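Local coordinates for DNA repair and recombination protein RadB (Thermococcus kodakarensis, PDB 2CVF), which probably takes part in DNA repair and homologous recombination, binding DNA and hydrolysing ATP very weakly, without promoting DNA strand exchange, at residues Val109-Ile114 and Val149-Gln154; Lys47-Asp52 and Arg79-Thr84; Met1-Thr6 and Leu38-Leu43. All coordinates share one frame; numbering follows the deposited sequence.

Contact 1 of 3, residues Val109-Ile114 and Val149-Gln154; sequences VVVDSI and VIVINQ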
ATOM      1  N   VAL A 109      -0.297  -7.207   4.235  1.00 34.87           N
ATOM      2  CA  VAL A 109       0.239  -7.464   2.901  1.00 31.48           C
ATOM      3  C   VAL A 109       0.323  -6.107   2.227  1.00 19.25           C
ATOM      4  O   VAL A 109      -0.552  -5.277   2.414  1.00 14.16           O
ATOM      5  CB  VAL A 109      -0.730  -8.326   2.013  1.00 36.36           C
ATOM      6  CG1 VAL A 109      -0.174  -8.472   0.594  1.00 24.60           C
ATOM      7  CG2 VAL A 109      -0.988  -9.706   2.645  1.00 37.66           C
ATOM      8  N   VAL A 110       1.406  -5.860   1.510  1.00 20.43           N
ATOM      9  CA  VAL A 110       1.564  -4.612   0.771  1.00 23.23           C
ATOM     10  C   VAL A 110       2.236  -5.063  -0.517  1.00 29.80           C
ATOM     11  O   VAL A 110       3.142  -5.899  -0.453  1.00 31.38           O
ATOM     12  CB  VAL A 110       2.513  -3.586   1.467  1.00 17.82           C
ATOM     13  CG1 VAL A 110       2.377  -2.253   0.812  1.00  2.00           C
ATOM     14  CG2 VAL A 110       2.201  -3.431   2.910  1.00 18.23           C
ATOM     15  N   VAL A 111       1.785  -4.540  -1.661  1.00 35.28           N
ATOM     16  CA  VAL A 111       2.340  -4.869  -2.986  1.00 36.37           C
ATOM     17  C   VAL A 111       2.882  -3.622  -3.709  1.00 34.53           C
ATOM     18  O   VAL A 111       2.597  -2.504  -3.286  1.00 34.52           O
ATOM     19  CB  VAL A 111       1.282  -5.529  -3.885  1.00 39.78           C
ATOM     20  CG1 VAL A 111       1.139  -7.017  -3.546  1.00 41.52           C
ATOM     21  CG2 VAL A 111      -0.038  -4.814  -3.700  1.00 38.06           C
ATOM     22  N   ASP A 112       3.567  -3.827  -4.843  1.00 35.14           N
ATOM     23  CA  ASP A 112       4.177  -2.748  -5.638  1.00 31.24           C
ATOM     24  C   ASP A 112       4.274  -2.975  -7.184  1.00 38.87           C
ATOM     25  O   ASP A 112       5.387  -2.990  -7.722  1.00 31.41           O
ATOM     26  CB  ASP A 112       5.610  -2.491  -5.118  1.00 36.04           C
ATOM     27  CG  ASP A 112       5.661  -1.946  -3.691  1.00 39.59           C
ATOM     28  OD1 ASP A 112       5.940  -2.736  -2.767  1.00 38.66           O
ATOM     29  OD2 ASP A 112       5.460  -0.722  -3.488  1.00 40.29           O
ATOM     30  N   SER A 113       3.203  -3.195  -7.948  1.00 49.03           N
ATOM     31  CA  SER A 113       1.781  -3.287  -7.607  1.00 56.70           C
ATOM     32  C   SER A 113       1.119  -2.921  -8.949  1.00 57.78           C
ATOM     33  O   SER A 113      -0.027  -3.322  -9.258  1.00 44.40           O
ATOM     34  CB  SER A 113       1.382  -2.267  -6.541  1.00 67.85           C
ATOM     35  OG  SER A 113       0.213  -2.655  -5.827  1.00 79.80           O
ATOM     36  N   ILE A 114       1.903  -2.181  -9.743  1.00 63.79           N
ATOM     37  CA  ILE A 114       1.518  -1.687 -11.065  1.00 73.46           C
ATOM     38  C   ILE A 114       2.143  -2.412 -12.280  1.00 72.88           C
ATOM     39  O   ILE A 114       2.444  -3.606 -12.232  1.00 74.46           O
ATOM     40  CB  ILE A 114       1.751  -0.122 -11.223  1.00 72.65           C
ATOM     41  CG1 ILE A 114       3.249   0.222 -11.310  1.00 70.00           C
ATOM     42  CG2 ILE A 114       1.030   0.643 -10.119  1.00 71.53           C
ATOM     43  CD1 ILE A 114       4.013   0.109 -10.005  1.00 70.21           C
ATOM     44  N   VAL A 149      -4.857  -5.801   3.268  1.00 47.69           N
ATOM     45  CA  VAL A 149      -3.720  -5.718   2.350  1.00 49.27           C
ATOM     46  C   VAL A 149      -3.601  -4.255   1.901  1.00 51.38           C
ATOM     47  O   VAL A 149      -4.565  -3.483   2.025  1.00 50.69           O
ATOM     48  CB  VAL A 149      -3.961  -6.654   1.074  1.00 49.30           C
ATOM     49  CG1 VAL A 149      -2.826  -6.559   0.049  1.00 42.30           C
ATOM     50  CG2 VAL A 149      -4.141  -8.097   1.501  1.00 42.94           C
ATOM     51  N   ILE A 150      -2.421  -3.880   1.403  1.00 54.72           N
ATOM     52  CA  ILE A 150      -2.153  -2.541   0.875  1.00 50.91           C
ATOM     53  C   ILE A 150      -1.596  -2.753  -0.515  1.00 51.87           C
ATOM     54  O   ILE A 150      -0.561  -3.397  -0.688  1.00 51.07           O
ATOM     55  CB  ILE A 150      -1.128  -1.736   1.684  1.00 49.20           C
ATOM     56  CG1 ILE A 150      -1.744  -1.268   3.003  1.00 47.32           C
ATOM     57  CG2 ILE A 150      -0.658  -0.520   0.871  1.00 47.95           C
ATOM     58  CD1 ILE A 150      -2.877  -0.320   2.824  1.00 49.59           C
ATOM     59  N   VAL A 151      -2.309  -2.198  -1.490  1.00 55.22           N
ATOM     60  CA  VAL A 151      -1.999  -2.261  -2.915  1.00 50.00           C
ATOM     61  C   VAL A 151      -1.363  -0.921  -3.299  1.00 45.98           C
ATOM     62  O   VAL A 151      -2.048   0.093  -3.304  1.00 34.98           O
ATOM     63  CB  VAL A 151      -3.326  -2.458  -3.702  1.00 49.08           C
ATOM     64  CG1 VAL A 151      -3.054  -2.944  -5.112  1.00 53.62           C
ATOM     65  CG2 VAL A 151      -4.259  -3.433  -2.948  1.00 43.80           C
ATOM     66  N   ILE A 152      -0.073  -0.902  -3.613  1.00 49.38           N
ATOM     67  CA  ILE A 152       0.566   0.367  -3.948  1.00 61.36           C
ATOM     68  C   ILE A 152       0.553   0.763  -5.440  1.00 65.24           C
ATOM     69  O   ILE A 152       1.476   0.435  -6.194  1.00 62.33           O
ATOM     70  CB  ILE A 152       2.025   0.445  -3.393  1.00 67.02           C
ATOM     71  CG1 ILE A 152       2.034   0.211  -1.872  1.00 71.66           C
ATOM     72  CG2 ILE A 152       2.639   1.829  -3.688  1.00 72.12           C
ATOM     73  CD1 ILE A 152       3.425   0.379  -1.188  1.00 68.76           C
ATOM     74  N   ASN A 153      -0.460   1.524  -5.854  1.00 68.27           N
ATOM     75  CA  ASN A 153      -0.558   1.954  -7.253  1.00 71.88           C
ATOM     76  C   ASN A 153       0.011   3.361  -7.454  1.00 68.82           C
ATOM     77  O   ASN A 153       0.463   3.999  -6.494  1.00 64.22           O
ATOM     78  CB  ASN A 153      -2.002   1.838  -7.776  1.00 77.36           C
ATOM     79  CG  ASN A 153      -2.488   0.379  -7.845  1.00 84.09           C
ATOM     80  OD1 ASN A 153      -1.850  -0.482  -8.467  1.00 85.39           O
ATOM     81  ND2 ASN A 153      -3.614   0.100  -7.194  1.00 83.82           N
ATOM     82  N   GLN A 154      -0.017   3.859  -8.688  1.00 65.76           N
ATOM     83  CA  GLN A 154       0.555   5.174  -8.964  1.00 66.74           C
ATOM     84  C   GLN A 154      -0.262   6.169  -9.815  1.00 68.61           C
ATOM     85  O   GLN A 154      -1.448   5.951 -10.095  1.00 72.88           O
ATOM     86  CB  GLN A 154       1.955   4.998  -9.555  1.00 63.35           C
ATOM     87  CG  GLN A 154       3.004   4.545  -8.549  1.00 58.11           C
ATOM     88  CD  GLN A 154       4.220   3.895  -9.191  1.00 57.10           C
ATOM     89  OE1 GLN A 154       5.043   3.288  -8.505  1.00 58.07           O
ATOM     90  NE2 GLN A 154       4.341   4.014 -10.510  1.00 52.68           N
TER
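V110 and I150 pair as a parallel bridge in the central sheet of the RecA-like P-loop NTPase core, where strand 109-111 runs beside strand 150-154 at 14° to it. The backbone evidence is a zigzag of bonds: I150 N donates to V109 O, V111 N to I150 O, an acceptor whose position is less certain, and I152 N to V111 O at 3.1 Å. On the face bearing V110, that residue and I150 lie side by side, V110 CG1 meeting I150 CG2 at 3.5 Å. The same V110 methyl takes I152 CD1 at 3.5 Å, the two side chains crossing obliquely. I152 reaches it because its chain runs on extended past CG1 (chi2 -175°), which also lays CD1 3.3 Å from D112 OD2, alongside the carboxylate. On the V111 and V151 face, V111 CG2 approaches V151 CG1 to 3.8 Å.

The ladder stops after V111. The D112-S113 peptide is cis, and S113 turns back toward the partner strand, its OG 3.4 Å from V151 CG1. Past the cis peptide, I114 and N153 slide by in opposite directions, I114 CG2 stopping 3.5 Å from N153 OD1. A hydrophobic strand followed directly by Asp and a cis peptide is consistent with the Walker B region of RecA-like ATPases. The nearest side-chain atoms of I152 and K33, a residue of the predicted ATP site, are about 5 Å apart.

In the second shell, T53 OG1 is hydrogen-bonded to D112 O, while helix 91-100 covers V109 and V111 through K99 and I95. Strand 25-27 flanks the other strand, V25 touching I150 and Y26 touching N153, and N153 ND2 makes a weak hydrogen bond to Q24 OE1.

Contact 2 of 3, residues Lys47-Asp52 and Arg79-Thr84; sequences KVAYVD and RFILFT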
ATOM      1  N   LYS A  47       4.378 -10.277  11.952  1.00 28.11           N
ATOM      2  CA  LYS A  47       4.438 -10.430  10.493  1.00 29.01           C
ATOM      3  C   LYS A  47       3.423  -9.805   9.494  1.00 29.92           C
ATOM      4  O   LYS A  47       2.198 -10.000   9.562  1.00 15.70           O
ATOM      5  CB  LYS A  47       4.681 -11.904  10.166  1.00 13.92           C
ATOM      6  CG  LYS A  47       5.948 -12.425  10.842  1.00 12.46           C
ATOM      7  CD  LYS A  47       5.779 -13.874  11.256  1.00 20.71           C
ATOM      8  CE  LYS A  47       7.028 -14.421  11.902  1.00 26.51           C
ATOM      9  NZ  LYS A  47       6.962 -15.892  12.021  1.00 23.26           N
ATOM     10  N   VAL A  48       4.018  -9.116   8.522  1.00 28.35           N
ATOM     11  CA  VAL A  48       3.352  -8.418   7.448  1.00 24.66           C
ATOM     12  C   VAL A  48       4.026  -8.952   6.184  1.00 33.50           C
ATOM     13  O   VAL A  48       5.263  -9.101   6.153  1.00 42.35           O
ATOM     14  CB  VAL A  48       3.729  -6.918   7.520  1.00 26.90           C
ATOM     15  CG1 VAL A  48       3.297  -6.175   6.258  1.00 36.16           C
ATOM     16  CG2 VAL A  48       3.151  -6.270   8.763  1.00 26.66           C
ATOM     17  N   ALA A  49       3.249  -9.277   5.156  1.00 27.85           N
ATOM     18  CA  ALA A  49       3.863  -9.731   3.906  1.00 20.48           C
ATOM     19  C   ALA A  49       4.085  -8.448   3.140  1.00 16.77           C
ATOM     20  O   ALA A  49       3.204  -7.616   3.039  1.00 14.29           O
ATOM     21  CB  ALA A  49       2.952 -10.661   3.131  1.00  7.32           C
ATOM     22  N   TYR A  50       5.312  -8.213   2.720  1.00 32.09           N
ATOM     23  CA  TYR A  50       5.615  -7.001   1.969  1.00 36.93           C
ATOM     24  C   TYR A  50       6.187  -7.479   0.635  1.00 33.81           C
ATOM     25  O   TYR A  50       7.114  -8.303   0.575  1.00 26.65           O
ATOM     26  CB  TYR A  50       6.575  -6.115   2.781  1.00 46.79           C
ATOM     27  CG  TYR A  50       6.965  -4.807   2.135  1.00 48.43           C
ATOM     28  CD1 TYR A  50       6.255  -4.297   1.053  1.00 51.20           C
ATOM     29  CD2 TYR A  50       8.126  -4.151   2.528  1.00 48.25           C
ATOM     30  CE1 TYR A  50       6.716  -3.179   0.361  1.00 50.66           C
ATOM     31  CE2 TYR A  50       8.587  -3.034   1.845  1.00 48.37           C
ATOM     32  CZ  TYR A  50       7.883  -2.559   0.757  1.00 47.32           C
ATOM     33  OH  TYR A  50       8.392  -1.521   0.018  1.00 48.43           O
ATOM     34  N   VAL A  51       5.514  -7.066  -0.426  1.00 27.96           N
ATOM     35  CA  VAL A  51       5.883  -7.465  -1.766  1.00 27.88           C
ATOM     36  C   VAL A  51       6.120  -6.202  -2.576  1.00 33.91           C
ATOM     37  O   VAL A  51       5.222  -5.373  -2.749  1.00 27.86           O
ATOM     38  CB  VAL A  51       4.787  -8.414  -2.396  1.00 17.05           C
ATOM     39  CG1 VAL A  51       4.699  -8.264  -3.904  1.00 19.25           C
ATOM     40  CG2 VAL A  51       5.106  -9.841  -2.060  1.00  7.62           C
ATOM     41  N   ASP A  52       7.390  -5.997  -2.919  1.00 40.09           N
ATOM     42  CA  ASP A  52       7.796  -4.846  -3.710  1.00 40.26           C
ATOM     43  C   ASP A  52       8.341  -5.382  -5.020  1.00 37.94           C
ATOM     44  O   ASP A  52       8.814  -6.508  -5.083  1.00 29.99           O
ATOM     45  CB  ASP A  52       8.793  -3.924  -2.945  1.00 38.36           C
ATOM     46  CG  ASP A  52      10.126  -4.610  -2.582  1.00 36.55           C
ATOM     47  OD1 ASP A  52      10.164  -5.452  -1.638  1.00 27.41           O
ATOM     48  OD2 ASP A  52      11.146  -4.247  -3.224  1.00 29.51           O
ATOM     49  N   ARG A  79      10.254  -9.259  10.197  1.00 31.70           N
ATOM     50  CA  ARG A  79       8.805  -9.031  10.272  1.00 39.78           C
ATOM     51  C   ARG A  79       8.119  -9.139   8.910  1.00 38.73           C
ATOM     52  O   ARG A  79       7.205  -9.940   8.693  1.00 30.63           O
ATOM     53  CB  ARG A  79       8.512  -7.652  10.892  1.00 41.92           C
ATOM     54  CG  ARG A  79       8.227  -7.671  12.400  1.00 40.77           C
ATOM     55  CD  ARG A  79       9.387  -7.183  13.308  1.00 29.50           C
ATOM     56  NE  ARG A  79       9.161  -7.691  14.658  1.00 23.37           N
ATOM     57  CZ  ARG A  79       9.446  -7.081  15.804  1.00 19.74           C
ATOM     58  NH1 ARG A  79      10.010  -5.881  15.818  1.00 21.13           N
ATOM     59  NH2 ARG A  79       9.125  -7.679  16.955  1.00 11.20           N
ATOM     60  N   PHE A  80       8.535  -8.277   8.002  1.00 43.94           N
ATOM     61  CA  PHE A  80       7.993  -8.289   6.660  1.00 45.34           C
ATOM     62  C   PHE A  80       8.732  -9.417   5.987  1.00 45.25           C
ATOM     63  O   PHE A  80       9.950  -9.331   5.764  1.00 44.57           O
ATOM     64  CB  PHE A  80       8.296  -6.969   5.950  1.00 43.74           C
ATOM     65  CG  PHE A  80       7.816  -5.759   6.700  1.00 40.48           C
ATOM     66  CD1 PHE A  80       8.317  -5.463   7.982  1.00 29.11           C
ATOM     67  CD2 PHE A  80       6.863  -4.913   6.135  1.00 36.11           C
ATOM     68  CE1 PHE A  80       7.886  -4.361   8.673  1.00 23.11           C
ATOM     69  CE2 PHE A  80       6.422  -3.801   6.822  1.00 37.86           C
ATOM     70  CZ  PHE A  80       6.940  -3.525   8.104  1.00 34.39           C
ATOM     71  N   ILE A  81       8.014 -10.507   5.733  1.00 47.20           N
ATOM     72  CA  ILE A  81       8.601 -11.680   5.087  1.00 41.20           C
ATOM     73  C   ILE A  81       9.386 -11.164   3.867  1.00 39.47           C
ATOM     74  O   ILE A  81       8.931 -10.250   3.180  1.00 44.04           O
ATOM     75  CB  ILE A  81       7.489 -12.685   4.747  1.00 33.19           C
ATOM     76  CG1 ILE A  81       8.070 -14.099   4.596  1.00 35.90           C
ATOM     77  CG2 ILE A  81       6.700 -12.209   3.570  1.00 27.12           C
ATOM     78  CD1 ILE A  81       8.871 -14.593   5.814  1.00 33.60           C
ATOM     79  N   LEU A  82      10.601 -11.668   3.678  1.00 35.22           N
ATOM     80  CA  LEU A  82      11.489 -11.202   2.598  1.00 44.92           C
ATOM     81  C   LEU A  82      11.160 -11.506   1.110  1.00 48.32           C
ATOM     82  O   LEU A  82      11.893 -12.249   0.443  1.00 49.98           O
ATOM     83  CB  LEU A  82      12.922 -11.619   2.925  1.00 46.70           C
ATOM     84  CG  LEU A  82      13.636 -10.834   4.036  1.00 49.13           C
ATOM     85  CD1 LEU A  82      12.833 -10.856   5.342  1.00 40.27           C
ATOM     86  CD2 LEU A  82      15.033 -11.422   4.241  1.00 46.32           C
ATOM     87  N   PHE A  83      10.116 -10.850   0.580  1.00 47.62           N
ATOM     88  CA  PHE A  83       9.633 -11.058  -0.799  1.00 36.41           C
ATOM     89  C   PHE A  83       9.636  -9.831  -1.764  1.00 38.54           C
ATOM     90  O   PHE A  83       9.748  -8.658  -1.354  1.00 27.49           O
ATOM     91  CB  PHE A  83       8.236 -11.709  -0.749  1.00 32.53           C
ATOM     92  CG  PHE A  83       8.220 -13.128  -0.170  1.00 28.36           C
ATOM     93  CD1 PHE A  83       7.194 -14.013  -0.495  1.00 26.35           C
ATOM     94  CD2 PHE A  83       9.269 -13.595   0.649  1.00 25.90           C
ATOM     95  CE1 PHE A  83       7.224 -15.344  -0.020  1.00 32.54           C
ATOM     96  CE2 PHE A  83       9.325 -14.911   1.131  1.00 19.30           C
ATOM     97  CZ  PHE A  83       8.297 -15.796   0.796  1.00 28.78           C
ATOM     98  N   THR A  84       9.555 -10.132  -3.060  1.00 43.81           N
ATOM     99  CA  THR A  84       9.576  -9.123  -4.120  1.00 46.36           C
ATOM    100  C   THR A  84       8.455  -9.383  -5.165  1.00 50.76           C
ATOM    101  O   THR A  84       7.279  -9.389  -4.787  1.00 55.50           O
ATOM    102  CB  THR A  84      11.030  -8.934  -4.718  1.00 39.19           C
ATOM    103  OG1 THR A  84      11.720 -10.191  -4.761  1.00 32.37           O
ATOM    104  CG2 THR A  84      11.842  -7.952  -3.885  1.00 36.30           C
TER
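The ring of F80 fits a notch between V48 and Y50. V48 CB sits over one ring face, 4.0 Å above its plane and offset toward the rim, while Y50 CB meets the ring edge in plane, 3.6 Å from F80 CD2. F80 CG lies beside the backbone N (chi1 -55°), which leaves the ring alongside V48. On the reverse side, I81 CG2 fills the hollow over A49, 3.8 Å from A49 CA, and V51 CG2 rests 3.9 Å from F83 CB.

The parallel pairing is loose: V48 N bonds to R79 O (3.3 Å), while the bond from I81 N to V48 O is less sure, its acceptor's place being doubtful. An inverse gamma turn centred on L82 swings the chain off strand 48-51, and F83 returns beside V51 through side-chain contact. With an alanine in place of F80 the ring is gone, and V48 would probably lose the surface it lies against, leaving a gap beside Y50.

This is the edge of the sheet, strand 80-81 following strand 48-51 through helix 61-68 as a beta-alpha-beta unit. Helix 33-42 covers F80 with L38 and L42; L98 of helix 91-100 covers A49, V51 and F83 on the other face.

Contact 3 of 3, residues Met1-Thr6 and Leu38-Leu43; sequences MLSTGT and LQTGLL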
ATOM      1  N   MET A   1      -8.142  -5.686  15.881  1.00 18.01           N
ATOM      2  CA  MET A   1      -7.169  -4.823  15.126  1.00 38.97           C
ATOM      3  C   MET A   1      -7.636  -4.466  13.712  1.00 44.11           C
ATOM      4  O   MET A   1      -8.240  -5.296  12.999  1.00 48.19           O
ATOM      5  CB  MET A   1      -5.793  -5.512  15.037  1.00 41.19           C
ATOM      6  CG  MET A   1      -5.828  -6.986  14.598  1.00 38.28           C
ATOM      7  SD  MET A   1      -5.217  -7.221  12.941  1.00 37.30           S
ATOM      8  CE  MET A   1      -4.711  -8.912  12.968  1.00 32.27           C
ATOM      9  N   LEU A   2      -7.399  -3.217  13.333  1.00 41.41           N
ATOM     10  CA  LEU A   2      -7.732  -2.747  11.995  1.00 44.38           C
ATOM     11  C   LEU A   2      -6.362  -2.658  11.356  1.00 44.65           C
ATOM     12  O   LEU A   2      -6.036  -3.436  10.457  1.00 38.61           O
ATOM     13  CB  LEU A   2      -8.425  -1.381  12.046  1.00 47.54           C
ATOM     14  CG  LEU A   2      -9.927  -1.425  11.696  1.00 51.52           C
ATOM     15  CD1 LEU A   2     -10.662  -2.441  12.584  1.00 47.83           C
ATOM     16  CD2 LEU A   2     -10.563  -0.031  11.786  1.00 49.65           C
ATOM     17  N   SER A   3      -5.546  -1.768  11.925  1.00 51.50           N
ATOM     18  CA  SER A   3      -4.141  -1.523  11.546  1.00 54.87           C
ATOM     19  C   SER A   3      -3.650  -0.256  12.243  1.00 49.54           C
ATOM     20  O   SER A   3      -4.457   0.534  12.722  1.00 50.00           O
ATOM     21  CB  SER A   3      -3.956  -1.392  10.026  1.00 58.07           C
ATOM     22  OG  SER A   3      -2.635  -1.775   9.690  1.00 56.28           O
ATOM     23  N   THR A   4      -2.345  -0.055  12.337  1.00 51.54           N
ATOM     24  CA  THR A   4      -1.877   1.162  13.009  1.00 59.83           C
ATOM     25  C   THR A   4      -1.714   2.298  11.997  1.00 64.13           C
ATOM     26  O   THR A   4      -2.171   2.182  10.856  1.00 65.60           O
ATOM     27  CB  THR A   4      -0.558   0.910  13.828  1.00 60.17           C
ATOM     28  OG1 THR A   4      -0.138   2.109  14.504  1.00 52.88           O
ATOM     29  CG2 THR A   4       0.538   0.407  12.931  1.00 62.09           C
ATOM     30  N   GLY A   5      -1.087   3.394  12.424  1.00 68.12           N
ATOM     31  CA  GLY A   5      -0.858   4.536  11.555  1.00 63.89           C
ATOM     32  C   GLY A   5      -0.421   5.725  12.392  1.00 62.12           C
ATOM     33  O   GLY A   5       0.504   5.599  13.206  1.00 55.29           O
ATOM     34  N   THR A   6      -1.097   6.865  12.210  1.00 56.39           N
ATOM     35  CA  THR A   6      -0.780   8.067  12.971  1.00 47.52           C
ATOM     36  C   THR A   6      -1.945   8.510  13.864  1.00 49.63           C
ATOM     37  O   THR A   6      -2.176   7.944  14.937  1.00 52.71           O
ATOM     38  CB  THR A   6      -0.328   9.236  12.052  1.00 37.23           C
ATOM     39  OG1 THR A   6      -1.167   9.303  10.902  1.00 34.28           O
ATOM     40  CG2 THR A   6       1.086   9.067  11.628  1.00 29.70           C
ATOM     41  N   LEU A  38       5.579   0.342   5.980  1.00 45.72           N
ATOM     42  CA  LEU A  38       6.532  -0.052   6.999  1.00 41.10           C
ATOM     43  C   LEU A  38       5.979   0.221   8.405  1.00 40.89           C
ATOM     44  O   LEU A  38       5.711  -0.716   9.156  1.00 42.01           O
ATOM     45  CB  LEU A  38       7.852   0.708   6.771  1.00 47.19           C
ATOM     46  CG  LEU A  38       8.881   0.139   5.772  1.00 47.01           C
ATOM     47  CD1 LEU A  38       9.823   1.211   5.190  1.00 39.01           C
ATOM     48  CD2 LEU A  38       9.674  -0.943   6.511  1.00 46.58           C
ATOM     49  N   GLN A  39       5.754   1.496   8.732  1.00 42.67           N
ATOM     50  CA  GLN A  39       5.237   1.909  10.055  1.00 39.21           C
ATOM     51  C   GLN A  39       4.017   1.086  10.481  1.00 27.71           C
ATOM     52  O   GLN A  39       4.003   0.488  11.552  1.00 25.70           O
ATOM     53  CB  GLN A  39       4.907   3.411  10.058  1.00 36.84           C
ATOM     54  CG  GLN A  39       4.808   4.036  11.448  1.00 41.44           C
ATOM     55  CD  GLN A  39       6.153   4.153  12.169  1.00 42.69           C
ATOM     56  OE1 GLN A  39       6.457   3.374  13.090  1.00 41.04           O
ATOM     57  NE2 GLN A  39       6.948   5.152  11.779  1.00 37.50           N
ATOM     58  N   THR A  40       3.043   1.008   9.586  1.00 26.95           N
ATOM     59  CA  THR A  40       1.827   0.233   9.791  1.00 29.83           C
ATOM     60  C   THR A  40       2.176  -1.189  10.316  1.00 39.65           C
ATOM     61  O   THR A  40       1.644  -1.622  11.349  1.00 38.47           O
ATOM     62  CB  THR A  40       0.994   0.115   8.439  1.00 19.19           C
ATOM     63  OG1 THR A  40       0.389   1.361   8.089  1.00  8.07           O
ATOM     64  CG2 THR A  40      -0.082  -0.860   8.577  1.00 27.80           C
ATOM     65  N   GLY A  41       3.153  -1.840   9.666  1.00 46.23           N
ATOM     66  CA  GLY A  41       3.556  -3.208  10.001  1.00 46.75           C
ATOM     67  C   GLY A  41       4.405  -3.617  11.205  1.00 42.56           C
ATOM     68  O   GLY A  41       4.000  -4.474  11.984  1.00 34.60           O
ATOM     69  N   LEU A  42       5.616  -3.085  11.318  1.00 43.02           N
ATOM     70  CA  LEU A  42       6.501  -3.433  12.437  1.00 39.18           C
ATOM     71  C   LEU A  42       5.897  -3.092  13.819  1.00 39.88           C
ATOM     72  O   LEU A  42       6.442  -3.460  14.879  1.00 29.88           O
ATOM     73  CB  LEU A  42       7.873  -2.763  12.259  1.00 37.27           C
ATOM     74  CG  LEU A  42       8.023  -1.267  11.952  1.00 39.67           C
ATOM     75  CD1 LEU A  42       8.491  -1.099  10.535  1.00 43.64           C
ATOM     76  CD2 LEU A  42       6.750  -0.436  12.214  1.00 39.04           C
ATOM     77  N   LEU A  43       4.811  -2.321  13.800  1.00 38.45           N
ATOM     78  CA  LEU A  43       4.135  -1.964  15.034  1.00 35.02           C
ATOM     79  C   LEU A  43       2.769  -2.678  15.268  1.00 32.59           C
ATOM     80  O   LEU A  43       2.158  -2.528  16.331  1.00 19.75           O
ATOM     81  CB  LEU A  43       4.024  -0.450  15.146  1.00 21.97           C
ATOM     82  CG  LEU A  43       5.024   0.130  16.161  1.00 21.02           C
ATOM     83  CD1 LEU A  43       4.548   1.512  16.572  1.00 25.46           C
ATOM     84  CD2 LEU A  43       5.154  -0.740  17.408  1.00  3.22           C
TER
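T4 meets T40 where the N-terminal segment 1-6, which has no regular secondary structure, passes the last turn of helix 33-42. The contact is small, 214 Å² summed over both sides, and it rests on two threonine methyls, one against helix backbone and one against S3, instead of on polar bonding. The conformation of T4 decides which branch does the touching. With chi1 at -179°, OG1 is opposite the backbone N and CG2 falls between N and the carbonyl carbon; since the CB itself points toward the helix, the methyl is the leading group. T4 CG2 lies 3.4 Å from T40 CA and 3.7 Å from Q39 O, and L43 CB is 4.2 Å from the same methyl. Its still closer approach to T40 O is doubtful in the model.

T40 uses its branches differently. Its chi1 of -71° keeps OG1 beside its own backbone N and sends CG2 to the position opposite that N, where S3 is the neighbour. S3 OG is the nearer branch, though its very short spacing from T40 CG2 is doubtful at this resolution, and S3 CB is 4.2 Å from the same T40 methyl. The hydroxyl T40 OG1 stays 3.9 Å from T4 O, too far to bind it. One threonine thus offers its methyl to backbone, and the other turns its methyl to a side chain.

Q39 stands beside this pair, its NE2 making a weak hydrogen bond to R214 O.

The contact lies on the surface. Strand 215-217 touches both T6 and Q39 through I216, and L108, ahead of strand 109-111, touches T40. The inner side of the helix packs L38 against L62 and M65 of helix 61-68.

Overall arrangement
From the N terminus, contact 3 closes first, a loop of 31 residues that includes helix 8-13, strand 25-27 and the predicted ATP-binding loop. Contact 2 follows, its 26 intervening residues carrying helix 61-68, and contact 1 closes last, over 34 residues with helices 125-130 and 134-144. The three are in series: none nests in or crosses another. Contacts 1 and 2 share one parallel sheet, joined by probable hydrogen bonds between V51 N and V110 O (2.6 Å) and between V110 N and A49 O (2.9 Å). Contact 3 meets contact 2 where V48 CG2 packs on G41 CA (3.3 Å), but stays about 6 Å from contact 1 at the nearest atoms.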